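Local structure of Sqt1 (Chaetomium thermophilum, 4ZOY) at residues T96-L99 with D103-V106. The protein is a WD40-repeat chaperone of ribosome biogenesis that probably captures a nascent ribosomal protein while it is still being translated. Sequence-based numbering, arbitrary orientation.
Sequences TFTL and DFLV
Thr96 and Val106 form an antiparallel hydrogen-bonded pair, Thr96 N reaching Val106 O at 3.0 Å and Val106 N reaching Thr96 O at 2.8 Å, and Phe97 faces Leu105 as the next, non-hydrogen-bonded pair. One step further, Thr98 N donates to Phe104 O (2.9 Å), so backbone pairing continues one bond beyond the last bridge, where the first strand has ended at Phe97. There the return bond ends on a side chain: Phe104 N donates to Thr98 OG1 at 3.1 Å, bent to 144° at the hydrogen. Thr98 can accept it because chi1 of 52° sets OG1 between its own backbone N and carbonyl carbon, on the side of the Phe104 N-H. A threonine suits the place because its hydroxyl can take that N-H and give its own proton to Asn155 OD1, while its methyl CG2 lies against Phe104 CB at 3.9 Å. On the face carrying Phe97 and Leu105, Leu105 CD1 sits almost exactly over the ring centre of Phe97, 3.8 Å from the centroid and 8° off the normal, a CH-pi contact. The flat ring offers the leucine branch a broad apolar floor; an alanine in place of Phe97 would probably leave Leu105 CD1 without it and open a gap beside His24. On the other face Thr96 and Val106, both beta-branched and well suited to strands, lie side by side, CG2 of Thr96 4.2 Å from CB of Val106. These residues belong to the hairpin of strands 92-97 and 104-109, the first two strands of a four-stranded WD40 propeller blade. Asn155 also binds Asp103 OD2, tying the turn to the next blade, whose Phe145 packs on Thr96 and Val106, while Phe97 meets His24 and Pro25 after strand 18-23 of the preceding one.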
loop_
_atom_site.group_PDB
_atom_site.type_symbol
_atom_site.label_atom_id
_atom_site.label_comp_id
_atom_site.label_asym_id
_atom_site.label_seq_id
_atom_site.Cartn_x
_atom_site.Cartn_y
_atom_site.Cartn_z
ATOM N N THR A 96 8.455 4.855 -3.204
ATOM C CA THR A 96 7.728 5.841 -2.434
ATOM C C THR A 96 8.340 7.232 -2.563
ATOM O O THR A 96 9.557 7.387 -2.682
ATOM C CB THR A 96 7.643 5.432 -0.949
ATOM O OG1 THR A 96 6.679 6.257 -0.275
ATOM C CG2 THR A 96 8.975 5.567 -0.292
ATOM N N PHE A 97 7.469 8.231 -2.608
ATOM C CA PHE A 97 7.861 9.604 -2.333
ATOM C C PHE A 97 7.755 9.788 -0.833
ATOM O O PHE A 97 6.813 9.293 -0.218
ATOM C CB PHE A 97 6.964 10.614 -3.054
ATOM C CG PHE A 97 7.199 10.693 -4.537
ATOM C CD1 PHE A 97 8.185 11.518 -5.052
ATOM C CD2 PHE A 97 6.419 9.960 -5.417
ATOM C CE1 PHE A 97 8.401 11.598 -6.425
ATOM C CE2 PHE A 97 6.633 10.035 -6.795
ATOM C CZ PHE A 97 7.621 10.856 -7.291
ATOM N N THR A 98 8.691 10.505 -0.227
ATOM C CA THR A 98 8.609 10.687 1.214
ATOM C C THR A 98 7.540 11.694 1.622
ATOM O O THR A 98 7.121 12.545 0.838
ATOM C CB THR A 98 9.961 11.123 1.805
ATOM O OG1 THR A 98 10.462 12.268 1.095
ATOM C CG2 THR A 98 10.963 9.980 1.717
ATOM N N LEU A 99 7.076 11.551 2.860
ATOM C CA LEU A 99 6.193 12.518 3.503
ATOM C C LEU A 99 7.063 13.483 4.302
ATOM O O LEU A 99 8.142 13.100 4.759
ATOM C CB LEU A 99 5.184 11.804 4.403
ATOM C CG LEU A 99 4.172 10.911 3.683
ATOM C CD1 LEU A 99 3.381 10.096 4.693
ATOM C CD2 LEU A 99 3.233 11.753 2.808
ATOM N N ASP A 103 10.260 15.188 -0.658
ATOM C CA ASP A 103 11.646 15.633 -0.803
ATOM C C ASP A 103 12.523 14.565 -1.439
ATOM O O ASP A 103 13.564 14.861 -2.033
ATOM C CB ASP A 103 12.244 16.021 0.553
ATOM C CG ASP A 103 11.669 17.304 1.102
ATOM O OD1 ASP A 103 11.362 18.209 0.308
ATOM O OD2 ASP A 103 11.531 17.402 2.334
ATOM N N PHE A 104 12.122 13.311 -1.285
ATOM C CA PHE A 104 12.884 12.210 -1.831
ATOM C C PHE A 104 11.974 11.234 -2.542
ATOM O O PHE A 104 10.805 11.087 -2.190
ATOM C CB PHE A 104 13.655 11.465 -0.741
ATOM C CG PHE A 104 14.612 12.328 0.018
ATOM C CD1 PHE A 104 15.914 12.489 -0.422
ATOM C CD2 PHE A 104 14.207 12.971 1.176
ATOM C CE1 PHE A 104 16.801 13.285 0.279
ATOM C CE2 PHE A 104 15.089 13.769 1.887
ATOM C CZ PHE A 104 16.391 13.926 1.435
ATOM N N LEU A 105 12.534 10.594 -3.558
ATOM C CA LEU A 105 11.932 9.446 -4.216
ATOM C C LEU A 105 12.830 8.263 -3.933
ATOM O O LEU A 105 14.041 8.332 -4.147
ATOM C CB LEU A 105 11.804 9.680 -5.727
ATOM C CG LEU A 105 11.376 8.481 -6.575
ATOM C CD1 LEU A 105 9.982 8.001 -6.190
ATOM C CD2 LEU A 105 11.432 8.847 -8.056
ATOM N N VAL A 106 12.251 7.171 -3.456
ATOM C CA VAL A 106 13.031 6.019 -3.067
ATOM C C VAL A 106 12.555 4.781 -3.813
ATOM O O VAL A 106 11.353 4.503 -3.870
ATOM C CB VAL A 106 12.943 5.782 -1.542
ATOM C CG1 VAL A 106 13.911 4.710 -1.123
ATOM C CG2 VAL A 106 13.221 7.087 -0.773
#